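Local coordinates for unknown function protein VPA0580 (Vibrio parahaemolyticus, PDB 2QHQ), which is of unknown function but belongs to the HopJ family of type III effectors, and so may act as a secreted bacterial effector protein, at residues 19-24 with 80-85; 34-39 with 67-72; 58-63 with 101-106; 90-95 with 106-111. All blocks are in the same frame, centred on the assembly; numbering follows the deposited sequence. Where two conformers were deposited one is given.

Contact 1 (19-24 with 80-85); sequences DALASS and TLACFG
Leu21, the side chain that bridges helix 14-23 and helix 79-83 here, divides its two methyl groups between neighbouring residues of the second helix. All the direct contact is apolar. CD1 of Leu21 rests against CB of Ala82 at 3.9 Å, while CD2 of Leu21 meets SG of Cys83 at 3.7 Å. With CG anti to the backbone N (chi1 175°), the branch point is carried toward helix 79-83, and the two methyls part over Ala82 and Cys83. Ala82 suits the place because a lone methyl lets the backbones come close: CA of Leu21 and CA of Ala82 are 7.7 Å apart. Cys83 offers a larger and more polarisable atom, and here the sulfur behaves as an apolar surface, taking the methyl by van der Waals contact. All three side chains are buried.

Hydrogen bonding enters within each helix and at its end, and none crosses between the segments. Ser24 leaves helical geometry just after its N bonds to Ala20 O at 2.9 Å. In the other segment Gly85 N reaches Ala82 O, also at 2.9 Å, and Gly85 then takes a positive phi of 54°, a conformation easiest for a residue without CB; it also occupies the N-cap of helix 86-92. The carbonyl of Cys83 is bonded to Thr33 OG1.

Within the fold, the contact fixes the C-terminal turn of helix 14-23 against helix 79-83, which through Leu81, on another flank, packs on Ile104, Phe107 and Met108 of helix 102-110; Pro25 adds to the cover over Ala82.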
loop_
_atom_site.group_PDB
_atom_site.type_symbol
_atom_site.label_atom_id
_atom_site.label_comp_id
_atom_site.label_asym_id
_atom_site.label_seq_id
_atom_site.Cartn_x
_atom_site.Cartn_y
_atom_site.Cartn_z
ATOM N N ASP B 19 -14.276 2.758 -5.300
ATOM C CA ASP B 19 -15.562 2.505 -4.642
ATOM C C ASP B 19 -16.238 1.259 -5.222
ATOM O O ASP B 19 -16.790 0.425 -4.477
ATOM C CB ASP B 19 -16.480 3.733 -4.776
ATOM C CG ASP B 19 -16.035 4.906 -3.915
ATOM O OD1 ASP B 19 -15.160 4.737 -3.027
ATOM O OD2 ASP B 19 -16.607 6.001 -4.096
ATOM N N ALA B 20 -16.183 1.137 -6.547
ATOM C CA ALA B 20 -16.750 -0.000 -7.242
ATOM C C ALA B 20 -16.013 -1.281 -6.865
ATOM O O ALA B 20 -16.630 -2.307 -6.587
ATOM C CB ALA B 20 -16.710 0.227 -8.741
ATOM N N LEU B 21 -14.690 -1.208 -6.851
ATOM C CA LEU B 21 -13.846 -2.337 -6.476
ATOM C C LEU B 21 -14.175 -2.833 -5.053
ATOM O O LEU B 21 -14.158 -4.034 -4.771
ATOM C CB LEU B 21 -12.389 -1.912 -6.570
ATOM C CG LEU B 21 -11.324 -2.917 -6.111
ATOM C CD1 LEU B 21 -11.384 -4.198 -6.943
ATOM C CD2 LEU B 21 -9.971 -2.267 -6.227
ATOM N N ALA B 22 -14.455 -1.880 -4.168
ATOM C CA ALA B 22 -14.787 -2.163 -2.770
ATOM C C ALA B 22 -16.157 -2.830 -2.606
ATOM O O ALA B 22 -16.360 -3.669 -1.692
ATOM C CB ALA B 22 -14.730 -0.863 -1.945
ATOM N N SER B 23 -17.090 -2.457 -3.483
ATOM C CA SER B 23 -18.477 -2.924 -3.415
ATOM C C SER B 23 -18.667 -4.281 -4.094
ATOM O O SER B 23 -19.237 -5.210 -3.486
ATOM C CB SER B 23 -19.418 -1.891 -4.043
ATOM O OG SER B 23 -20.754 -2.360 -4.020
ATOM N N SER B 24 -18.220 -4.382 -5.347
ATOM C CA SER B 24 -18.365 -5.600 -6.149
ATOM C C SER B 24 -17.064 -5.956 -6.888
ATOM O O SER B 24 -16.998 -5.833 -8.123
ATOM C CB SER B 24 -19.528 -5.472 -7.147
ATOM O OG SER B 24 -20.771 -5.299 -6.478
ATOM N N THR B 80 -6.712 -6.499 -4.615
ATOM C CA THR B 80 -5.602 -6.453 -5.582
ATOM C C THR B 80 -5.744 -7.586 -6.601
ATOM O O THR B 80 -5.644 -7.368 -7.812
ATOM C CB THR B 80 -4.258 -6.516 -4.843
ATOM O OG1 THR B 80 -4.206 -5.439 -3.887
ATOM C CG2 THR B 80 -3.087 -6.375 -5.839
ATOM N N LEU B 81 -6.047 -8.790 -6.125
ATOM C CA LEU B 81 -6.327 -9.891 -7.058
ATOM C C LEU B 81 -7.490 -9.574 -7.992
ATOM O O LEU B 81 -7.408 -9.836 -9.188
ATOM C CB LEU B 81 -6.583 -11.196 -6.305
ATOM C CG LEU B 81 -5.368 -11.824 -5.635
ATOM C CD1 LEU B 81 -5.882 -12.828 -4.590
ATOM C CD2 LEU B 81 -4.491 -12.531 -6.677
ATOM N N ALA B 82 -8.543 -8.958 -7.451
ATOM C CA ALA B 82 -9.714 -8.601 -8.256
ATOM C C ALA B 82 -9.392 -7.628 -9.402
ATOM O O ALA B 82 -10.068 -7.651 -10.448
ATOM C CB ALA B 82 -10.817 -8.038 -7.372
ATOM N N CYS B 83 -8.379 -6.781 -9.208
ATOM C CA CYS B 83 -7.957 -5.840 -10.250
ATOM C C CYS B 83 -7.468 -6.562 -11.506
ATOM O O CYS B 83 -7.488 -5.986 -12.598
ATOM C CB CYS B 83 -6.858 -4.923 -9.727
ATOM S SG CYS B 83 -7.521 -3.648 -8.600
ATOM N N PHE B 84 -7.002 -7.810 -11.354
ATOM C CA PHE B 84 -6.613 -8.593 -12.528
ATOM C C PHE B 84 -7.801 -9.115 -13.337
ATOM O O PHE B 84 -7.593 -9.713 -14.406
ATOM C CB PHE B 84 -5.709 -9.778 -12.163
ATOM C CG PHE B 84 -4.330 -9.387 -11.702
ATOM C CD1 PHE B 84 -3.272 -9.295 -12.622
ATOM C CD2 PHE B 84 -4.081 -9.132 -10.358
ATOM C CE1 PHE B 84 -1.952 -8.976 -12.182
ATOM C CE2 PHE B 84 -2.771 -8.796 -9.916
ATOM C CZ PHE B 84 -1.724 -8.715 -10.818
ATOM N N GLY B 85 -9.024 -8.869 -12.861
ATOM C CA GLY B 85 -10.235 -9.238 -13.621
ATOM C C GLY B 85 -10.223 -10.708 -14.012
ATOM O O GLY B 85 -9.927 -11.578 -13.174
#

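Contact 2 (34-39 with 67-72); sequences MAVIED and FAFGLL
Ile37 holds its longer branch, CG1, anti to the carbonyl carbon (chi1 -65°) and extends CD1 from there, while Phe69 sets its ring anti to the backbone N (chi1 175°); together these torsions lay the isoleucine chain across the aromatic group. CG1 of Ile37 sits over one ring face, 4.1 Å from the centroid of the Phe69 ring and 29° off its normal, a CH-pi contact. Its closest ring atom is CD1 of Phe69, 3.6 Å from Ile37 CG1. The terminal methyl runs on toward the root of the ring, so that CD1 of Ile37 lies 3.7 Å from CB of Phe69. The branch thus follows the ring from its CD1 side back over CG to the side-chain stem.

Val36, the preceding residue on the same helix, adds a looser touch: its CG1 approaches CE1 of Phe69 obliquely at 4.2 Å. Beta-branched residues fit here because their methyls stand close to the helix and give it a stiff, compact surface, whereas phenylalanine supplies the reach to span the gap; CA of Ile37 and CA of Phe69 are 7.3 Å apart.

The ring is enclosed from several directions. Leu14 and Leu18 of helix 14-23 also pack on Phe69, and Leu122 of strand 122-123 touches both Phe69 and Ile37.

No hydrogen bond or charge pair links the two segments, so this contact rests on dispersion, on the weak attraction of aliphatic C-H groups for the ring's pi cloud and on the exclusion of water from three buried side chains, as expected of the hydrophobic core of a small mixed helix-and-strand domain.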
loop_
_atom_site.group_PDB
_atom_site.type_symbol
_atom_site.label_atom_id
_atom_site.label_comp_id
_atom_site.label_asym_id
_atom_site.label_seq_id
_atom_site.Cartn_x
_atom_site.Cartn_y
_atom_site.Cartn_z
HETATM N N MSE B 34 -6.813 -1.255 -16.049
HETATM C CA MSE B 34 -5.782 -0.684 -16.913
HETATM C C MSE B 34 -6.110 0.739 -17.350
HETATM O O MSE B 34 -5.226 1.605 -17.338
HETATM C CB MSE B 34 -5.569 -1.564 -18.132
HETATM C CG MSE B 34 -4.751 -2.775 -17.876
HETATM SE SE MSE B 34 -2.932 -2.397 -17.162
HETATM C CE MSE B 34 -3.290 -3.117 -15.448
ATOM N N ALA B 35 -7.361 0.979 -17.743
ATOM C CA ALA B 35 -7.799 2.327 -18.126
ATOM C C ALA B 35 -7.597 3.306 -16.994
ATOM O O ALA B 35 -7.102 4.411 -17.202
ATOM C CB ALA B 35 -9.261 2.328 -18.570
ATOM N N VAL B 36 -8.025 2.921 -15.797
ATOM C CA VAL B 36 -7.846 3.746 -14.612
ATOM C C VAL B 36 -6.378 4.018 -14.308
ATOM O O VAL B 36 -5.993 5.159 -14.013
ATOM C CB VAL B 36 -8.536 3.094 -13.401
ATOM C CG1 VAL B 36 -8.181 3.813 -12.109
ATOM C CG2 VAL B 36 -10.045 3.110 -13.624
ATOM N N ILE B 37 -5.542 2.987 -14.377
ATOM C CA ILE B 37 -4.113 3.201 -14.104
ATOM C C ILE B 37 -3.461 4.104 -15.155
ATOM O O ILE B 37 -2.721 5.043 -14.820
ATOM C CB ILE B 37 -3.343 1.863 -13.958
ATOM C CG1 ILE B 37 -3.839 1.110 -12.716
ATOM C CG2 ILE B 37 -1.828 2.131 -13.923
ATOM C CD1 ILE B 37 -3.230 -0.286 -12.573
ATOM N N GLU B 38 -3.754 3.837 -16.423
ATOM C CA GLU B 38 -3.188 4.621 -17.523
ATOM C C GLU B 38 -3.600 6.077 -17.427
ATOM O O GLU B 38 -2.788 6.983 -17.652
ATOM C CB GLU B 38 -3.665 4.078 -18.871
ATOM C CG GLU B 38 -3.029 2.785 -19.296
ATOM C CD GLU B 38 -3.498 2.335 -20.671
ATOM O OE1 GLU B 38 -4.585 2.774 -21.129
ATOM O OE2 GLU B 38 -2.757 1.558 -21.307
ATOM N N ASP B 39 -4.874 6.308 -17.123
ATOM C CA ASP B 39 -5.395 7.672 -17.059
ATOM C C ASP B 39 -4.884 8.464 -15.860
ATOM O O ASP B 39 -4.806 9.685 -15.925
ATOM C CB ASP B 39 -6.929 7.682 -17.031
ATOM C CG ASP B 39 -7.548 7.367 -18.374
ATOM O OD1 ASP B 39 -6.796 7.142 -19.350
ATOM O OD2 ASP B 39 -8.800 7.347 -18.443
ATOM N N PHE B 67 0.317 -4.161 -8.892
ATOM C CA PHE B 67 0.829 -4.150 -7.519
ATOM C C PHE B 67 1.239 -2.757 -7.049
ATOM O O PHE B 67 1.018 -2.417 -5.878
ATOM C CB PHE B 67 1.952 -5.167 -7.323
ATOM C CG PHE B 67 1.495 -6.564 -7.500
ATOM C CD1 PHE B 67 0.540 -7.092 -6.630
ATOM C CD2 PHE B 67 2.002 -7.362 -8.525
ATOM C CE1 PHE B 67 0.078 -8.394 -6.783
ATOM C CE2 PHE B 67 1.532 -8.696 -8.692
ATOM C CZ PHE B 67 0.578 -9.194 -7.829
ATOM N N ALA B 68 1.826 -1.952 -7.941
ATOM C CA ALA B 68 2.177 -0.584 -7.552
ATOM C C ALA B 68 0.901 0.218 -7.203
ATOM O O ALA B 68 0.872 0.972 -6.224
ATOM C CB ALA B 68 2.970 0.092 -8.656
ATOM N N PHE B 69 -0.144 -0.004 -7.990
ATOM C CA PHE B 69 -1.455 0.623 -7.802
ATOM C C PHE B 69 -2.074 0.167 -6.480
ATOM O O PHE B 69 -2.649 0.979 -5.735
ATOM C CB PHE B 69 -2.330 0.281 -9.022
ATOM C CG PHE B 69 -3.754 0.759 -8.924
ATOM C CD1 PHE B 69 -4.072 2.073 -9.245
ATOM C CD2 PHE B 69 -4.770 -0.110 -8.531
ATOM C CE1 PHE B 69 -5.404 2.525 -9.181
ATOM C CE2 PHE B 69 -6.123 0.323 -8.468
ATOM C CZ PHE B 69 -6.429 1.644 -8.805
ATOM N N GLY B 70 -1.947 -1.131 -6.186
ATOM C CA GLY B 70 -2.468 -1.693 -4.930
ATOM C C GLY B 70 -1.769 -1.097 -3.724
ATOM O O GLY B 70 -2.398 -0.859 -2.672
ATOM N N LEU B 71 -0.461 -0.840 -3.862
ATOM C CA LEU B 71 0.279 -0.195 -2.785
ATOM C C LEU B 71 -0.127 1.264 -2.587
ATOM O O LEU B 71 -0.363 1.679 -1.450
ATOM C CB LEU B 71 1.793 -0.295 -2.987
ATOM C CG LEU B 71 2.409 -1.644 -2.640
ATOM C CD1 LEU B 71 3.878 -1.633 -3.068
ATOM C CD2 LEU B 71 2.242 -1.919 -1.118
ATOM N N LEU B 72 -0.201 2.039 -3.668
ATOM C CA LEU B 72 -0.562 3.455 -3.529
ATOM C C LEU B 72 -1.959 3.623 -2.927
ATOM O O LEU B 72 -2.189 4.542 -2.155
ATOM C CB LEU B 72 -0.452 4.195 -4.862
ATOM C CG LEU B 72 0.972 4.412 -5.426
ATOM C CD1 LEU B 72 0.876 5.201 -6.740
ATOM C CD2 LEU B 72 1.816 5.174 -4.424
#

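Contact 3 (58-63 with 101-106); sequences NENNGS and HQNIRN
The loop 58-63 comes up to the first turn of helix 102-110, with CA of Ser63 and CA of Asn103 6.7 Å apart, after passing through Asn60 at positive phi (58°), a conformation that asparagine tolerates better than most residues. Asn103 is buried and meets both Asn60 and Ser63, Ser63 at its CB and Asn60 at its ND2. CB of Asn103 lies 3.6 Å from OG of Ser63, a polar atom against an aliphatic carbon, and serine is small enough to let the helix come this near. The amides of Asn60 and Asn103 stand nearly perpendicular, their planes 77° apart. ND2 of Asn60 and ND2 of Asn103 lie 3.5 Å apart, but both are donors and do not bond to each other.

Two other bonds are local: on the helix, ND2 of Asn106 donates to Gln102 O at 3.0 Å, reaching it from the opposite face of the carbonyl plane to Asn106 N, and within the loop Asn61 ND2 bonds to Asn58 OD1 at 3.2 Å, on a lone pair in the carbonyl plane. What holds the facing amides is Asn55 of strand 53-55: its OD1 accepts from Asn60 ND2, and its ND2 gives to Asn103 OD1. This asparagine bridge ties loop, hairpin strand and helix N-terminus together in the HopJ fold.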
loop_
_atom_site.group_PDB
_atom_site.type_symbol
_atom_site.label_atom_id
_atom_site.label_comp_id
_atom_site.label_asym_id
_atom_site.label_seq_id
_atom_site.Cartn_x
_atom_site.Cartn_y
_atom_site.Cartn_z
ATOM N N ASN B 58 10.820 -3.909 -16.503
ATOM C CA ASN B 58 10.316 -4.202 -17.846
ATOM C C ASN B 58 9.908 -5.654 -18.105
ATOM O O ASN B 58 9.579 -6.019 -19.240
ATOM C CB ASN B 58 11.253 -3.636 -18.935
ATOM C CG ASN B 58 11.035 -2.142 -19.172
ATOM O OD1 ASN B 58 9.904 -1.656 -19.162
ATOM N ND2 ASN B 58 12.113 -1.415 -19.407
ATOM N N GLU B 59 9.915 -6.477 -17.054
ATOM C CA GLU B 59 9.351 -7.816 -17.138
ATOM C C GLU B 59 8.007 -7.822 -16.420
ATOM O O GLU B 59 7.930 -7.428 -15.258
ATOM C CB GLU B 59 10.293 -8.827 -16.496
ATOM C CG GLU B 59 9.750 -10.247 -16.479
ATOM C CD GLU B 59 10.721 -11.273 -15.892
ATOM O OE1 GLU B 59 11.702 -10.879 -15.225
ATOM O OE2 GLU B 59 10.483 -12.487 -16.101
ATOM N N ASN B 60 6.959 -8.278 -17.108
ATOM C CA ASN B 60 5.625 -8.319 -16.506
ATOM C C ASN B 60 5.166 -6.936 -16.033
ATOM O O ASN B 60 4.737 -6.750 -14.884
ATOM C CB ASN B 60 5.610 -9.352 -15.364
ATOM C CG ASN B 60 5.909 -10.742 -15.857
ATOM O OD1 ASN B 60 5.377 -11.164 -16.883
ATOM N ND2 ASN B 60 6.786 -11.454 -15.160
ATOM N N ASN B 61 5.246 -5.962 -16.936
ATOM C CA ASN B 61 4.844 -4.585 -16.630
ATOM C C ASN B 61 3.400 -4.448 -16.176
ATOM O O ASN B 61 3.093 -3.598 -15.334
ATOM C CB ASN B 61 5.085 -3.679 -17.847
ATOM C CG ASN B 61 6.529 -3.219 -17.948
ATOM O OD1 ASN B 61 7.258 -3.220 -16.964
ATOM N ND2 ASN B 61 6.947 -2.825 -19.148
ATOM N N GLY B 62 2.513 -5.290 -16.715
ATOM C CA GLY B 62 1.087 -5.263 -16.303
ATOM C C GLY B 62 0.925 -5.592 -14.830
ATOM O O GLY B 62 0.209 -4.890 -14.110
ATOM N N SER B 63 1.593 -6.657 -14.377
ATOM C CA SER B 63 1.562 -7.031 -12.964
ATOM C C SER B 63 2.214 -5.958 -12.115
ATOM O O SER B 63 1.713 -5.621 -11.044
ATOM C CB SER B 63 2.238 -8.395 -12.721
ATOM O OG SER B 63 1.537 -9.438 -13.416
ATOM N N HIS B 101 0.288 -16.477 -15.746
ATOM C CA HIS B 101 0.118 -15.423 -14.725
ATOM C C HIS B 101 0.797 -15.782 -13.403
ATOM O O HIS B 101 0.158 -15.800 -12.339
ATOM C CB HIS B 101 -1.377 -15.141 -14.496
ATOM C CG HIS B 101 -2.163 -15.029 -15.763
ATOM N ND1 HIS B 101 -2.045 -13.954 -16.613
ATOM C CD2 HIS B 101 -3.063 -15.866 -16.334
ATOM C CE1 HIS B 101 -2.824 -14.139 -17.665
ATOM N NE2 HIS B 101 -3.457 -15.292 -17.519
ATOM N N GLN B 102 2.096 -16.064 -13.464
ATOM C CA GLN B 102 2.842 -16.453 -12.271
ATOM C C GLN B 102 2.752 -15.420 -11.156
ATOM O O GLN B 102 2.780 -15.770 -9.975
ATOM C CB GLN B 102 4.314 -16.747 -12.605
ATOM C CG GLN B 102 4.566 -18.171 -13.139
ATOM C CD GLN B 102 4.082 -19.271 -12.185
ATOM O OE1 GLN B 102 4.381 -19.258 -10.983
ATOM N NE2 GLN B 102 3.338 -20.232 -12.723
ATOM N N ASN B 103 2.662 -14.142 -11.511
ATOM C CA ASN B 103 2.508 -13.140 -10.456
ATOM C C ASN B 103 1.194 -13.253 -9.689
ATOM O O ASN B 103 1.178 -13.101 -8.487
ATOM C CB ASN B 103 2.736 -11.737 -10.989
ATOM C CG ASN B 103 4.203 -11.440 -11.174
ATOM O OD1 ASN B 103 4.923 -11.268 -10.204
ATOM N ND2 ASN B 103 4.652 -11.377 -12.431
ATOM N N ILE B 104 0.097 -13.516 -10.392
ATOM C CA ILE B 104 -1.180 -13.753 -9.703
ATOM C C ILE B 104 -1.082 -14.989 -8.813
ATOM O O ILE B 104 -1.464 -14.948 -7.643
ATOM C CB ILE B 104 -2.363 -13.940 -10.702
ATOM C CG1 ILE B 104 -2.543 -12.680 -11.554
ATOM C CG2 ILE B 104 -3.656 -14.256 -9.956
ATOM C CD1 ILE B 104 -3.659 -12.829 -12.662
ATOM N N ARG B 105 -0.542 -16.081 -9.364
ATOM C CA ARG B 105 -0.479 -17.345 -8.631
ATOM C C ARG B 105 0.412 -17.242 -7.393
ATOM O O ARG B 105 0.067 -17.777 -6.369
ATOM C CB ARG B 105 -0.044 -18.490 -9.542
ATOM C CG ARG B 105 -1.040 -18.769 -10.665
ATOM C CD ARG B 105 -0.539 -19.850 -11.625
ATOM N NE ARG B 105 -1.511 -20.015 -12.714
ATOM C CZ ARG B 105 -2.613 -20.764 -12.648
ATOM N NH1 ARG B 105 -2.930 -21.459 -11.543
ATOM N NH2 ARG B 105 -3.414 -20.813 -13.700
ATOM N N ASN B 106 1.509 -16.499 -7.492
ATOM C CA ASN B 106 2.389 -16.286 -6.351
ATOM C C ASN B 106 1.767 -15.397 -5.302
ATOM O O ASN B 106 1.875 -15.664 -4.117
ATOM C CB ASN B 106 3.758 -15.748 -6.773
ATOM C CG ASN B 106 4.742 -16.866 -7.098
ATOM O OD1 ASN B 106 5.373 -17.449 -6.198
ATOM N ND2 ASN B 106 4.851 -17.196 -8.368
#

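Contact 4 (90-95 with 106-111); sequences EDVLLH and NFMVTG. With ACT (acetate ion), chain C.
Met108, present as selenomethionine, reaches from helix 102-110 to Val92 and Leu93 in segment 90-95, where its last two atoms touch different residues. SE of Met108 packs on CG1 of Val92 at 3.6 Å, and CE of Met108 on CD2 of Leu93 at 3.8 Å. A bend at chi3 (76°) turns the methyl aside from the line of the chain, allowing the two touches to diverge. A long, flexible, unbranched side chain suits this place, because the backbones stay well apart: CA of Val92 and CA of Met108 are separated by 10.0 Å. Val92 is buried, whereas Leu93 is exposed, at the solvent side of the contact.

Around these groups lie Tyr88, which touches both Leu93 and Met108, and Ile104 and Arg105, which pack on Val92. Beyond Leu93 the chain turns, with His95 N bonding to Val92 O at 3.2 Å and ND1 of His95 making a weak bond to Asp91 O. At the other ring nitrogen, NE2 of His95 donates to O of the acetate at 3.0 Å; the ion probably comes from the crystallisation liquor.

Helix 86-92 is thereby laid beside helix 102-110, which on its Phe107 and Met108 side also meets Leu81 of helix 79-83.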
loop_
_atom_site.group_PDB
_atom_site.type_symbol
_atom_site.label_atom_id
_atom_site.label_comp_id
_atom_site.label_asym_id
_atom_site.label_seq_id
_atom_site.Cartn_x
_atom_site.Cartn_y
_atom_site.Cartn_z
ATOM N N GLU B 90 -10.860 -16.144 -14.097
ATOM C CA GLU B 90 -10.989 -17.232 -15.088
ATOM C C GLU B 90 -9.693 -17.994 -15.251
ATOM O O GLU B 90 -9.629 -19.181 -14.922
ATOM C CB GLU B 90 -11.415 -16.708 -16.474
ATOM C CG GLU B 90 -12.818 -16.172 -16.534
ATOM C CD GLU B 90 -13.223 -15.624 -17.912
ATOM O OE1 GLU B 90 -12.429 -15.630 -18.903
ATOM O OE2 GLU B 90 -14.372 -15.172 -18.000
ATOM N N ASP B 91 -8.665 -17.316 -15.766
ATOM C CA ASP B 91 -7.423 -17.990 -16.163
ATOM C C ASP B 91 -6.842 -18.736 -14.962
ATOM O O ASP B 91 -6.453 -19.918 -15.058
ATOM C CB ASP B 91 -6.380 -16.981 -16.697
ATOM C CG ASP B 91 -6.732 -16.397 -18.059
ATOM O OD1 ASP B 91 -7.892 -16.005 -18.251
ATOM O OD2 ASP B 91 -5.826 -16.327 -18.949
ATOM N N VAL B 92 -6.823 -18.068 -13.808
ATOM C CA VAL B 92 -6.168 -18.660 -12.667
ATOM C C VAL B 92 -7.121 -19.501 -11.819
ATOM O O VAL B 92 -6.833 -20.668 -11.568
ATOM C CB VAL B 92 -5.431 -17.594 -11.789
ATOM C CG1 VAL B 92 -4.915 -18.239 -10.533
ATOM C CG2 VAL B 92 -4.239 -16.987 -12.564
ATOM N N LEU B 93 -8.229 -18.914 -11.366
ATOM C CA LEU B 93 -9.101 -19.602 -10.402
ATOM C C LEU B 93 -9.754 -20.861 -10.970
ATOM O O LEU B 93 -9.954 -21.824 -10.237
ATOM C CB LEU B 93 -10.178 -18.683 -9.798
ATOM C CG LEU B 93 -9.708 -17.628 -8.788
ATOM C CD1 LEU B 93 -10.913 -16.853 -8.255
ATOM C CD2 LEU B 93 -8.892 -18.221 -7.635
ATOM N N LEU B 94 -10.078 -20.855 -12.264
ATOM C CA LEU B 94 -10.771 -21.992 -12.871
ATOM C C LEU B 94 -9.803 -23.100 -13.290
ATOM O O LEU B 94 -10.217 -24.225 -13.559
ATOM C CB LEU B 94 -11.611 -21.552 -14.083
ATOM C CG LEU B 94 -12.694 -20.511 -13.756
ATOM C CD1 LEU B 94 -13.416 -20.103 -15.025
ATOM C CD2 LEU B 94 -13.667 -21.025 -12.693
ATOM N N HIS B 95 -8.514 -22.762 -13.366
ATOM C CA HIS B 95 -7.521 -23.694 -13.896
ATOM C C HIS B 95 -6.317 -23.703 -12.986
ATOM O O HIS B 95 -5.253 -23.161 -13.337
ATOM C CB HIS B 95 -7.134 -23.316 -15.326
ATOM C CG HIS B 95 -8.308 -23.091 -16.220
ATOM N ND1 HIS B 95 -8.663 -21.842 -16.677
ATOM C CD2 HIS B 95 -9.250 -23.945 -16.684
ATOM C CE1 HIS B 95 -9.738 -21.948 -17.440
ATOM N NE2 HIS B 95 -10.123 -23.210 -17.449
ATOM N N ASN B 106 1.509 -16.499 -7.492
ATOM C CA ASN B 106 2.389 -16.286 -6.351
ATOM C C ASN B 106 1.767 -15.397 -5.302
ATOM O O ASN B 106 1.875 -15.664 -4.117
ATOM C CB ASN B 106 3.758 -15.748 -6.773
ATOM C CG ASN B 106 4.742 -16.866 -7.098
ATOM O OD1 ASN B 106 5.373 -17.449 -6.198
ATOM N ND2 ASN B 106 4.851 -17.196 -8.368
ATOM N N PHE B 107 1.082 -14.357 -5.744
ATOM C CA PHE B 107 0.511 -13.399 -4.802
ATOM C C PHE B 107 -0.621 -14.059 -4.005
ATOM O O PHE B 107 -0.826 -13.735 -2.844
ATOM C CB PHE B 107 0.025 -12.171 -5.560
ATOM C CG PHE B 107 -0.488 -11.058 -4.679
ATOM C CD1 PHE B 107 0.402 -10.219 -4.003
ATOM C CD2 PHE B 107 -1.858 -10.824 -4.559
ATOM C CE1 PHE B 107 -0.080 -9.166 -3.203
ATOM C CE2 PHE B 107 -2.345 -9.772 -3.758
ATOM C CZ PHE B 107 -1.451 -8.948 -3.083
HETATM N N MSE B 108 -1.362 -14.973 -4.639
HETATM C CA MSE B 108 -2.367 -15.776 -3.925
HETATM C C MSE B 108 -1.810 -16.542 -2.727
HETATM O O MSE B 108 -2.524 -16.793 -1.729
HETATM C CB MSE B 108 -2.995 -16.767 -4.912
HETATM C CG MSE B 108 -4.099 -16.171 -5.709
HETATM SE SE MSE B 108 -4.559 -17.501 -7.071
HETATM C CE MSE B 108 -5.540 -18.752 -5.964
ATOM N N VAL B 109 -0.547 -16.933 -2.824
ATOM C CA VAL B 109 0.091 -17.729 -1.777
ATOM C C VAL B 109 0.672 -16.824 -0.679
ATOM O O VAL B 109 0.330 -16.962 0.509
ATOM C CB VAL B 109 1.182 -18.675 -2.363
ATOM C CG1 VAL B 109 1.920 -19.431 -1.226
ATOM C CG2 VAL B 109 0.572 -19.663 -3.391
ATOM N N THR B 110 1.508 -15.870 -1.081
ATOM C CA THR B 110 2.321 -15.085 -0.138
ATOM C C THR B 110 1.841 -13.645 0.084
ATOM O O THR B 110 2.323 -12.950 0.994
ATOM C CB THR B 110 3.805 -15.086 -0.579
ATOM O OG1 THR B 110 3.894 -14.923 -1.999
ATOM C CG2 THR B 110 4.470 -16.420 -0.205
ATOM N N GLY B 111 0.907 -13.194 -0.744
ATOM C CA GLY B 111 0.253 -11.893 -0.542
ATOM C C GLY B 111 1.208 -10.713 -0.484
ATOM O O GLY B 111 2.290 -10.731 -1.078
HETATM C C ACT C . -13.137 -24.157 -19.534
HETATM O O ACT C . -12.874 -23.839 -18.347
HETATM O OXT ACT C . -14.343 -24.386 -19.787
HETATM C CH3 ACT C . -12.072 -24.249 -20.588
#

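How the contacts relate
Helix 102-110 joins contacts 3 and 4, which share Asn106 and have centres about 11 Å apart; polar links reinforce the pair, with His101 NE2 3.0 Å from Asp91 OD2 and Arg105 NH2 3.0 Å from His95 O. Contact 2 is nested along the chain inside the loop closed by contact 1, and their centres are about 12 Å apart. Aromatic and aliphatic groups connect the contacts: Phe67 of contact 2 packs on Phe84 of contact 1 and on Phe107 of contact 4, while Leu81 of contact 1 touches Ile104 of contact 3. No active site is known; the acetate is held by His95 of segment 90-95, away from the Met108 packing.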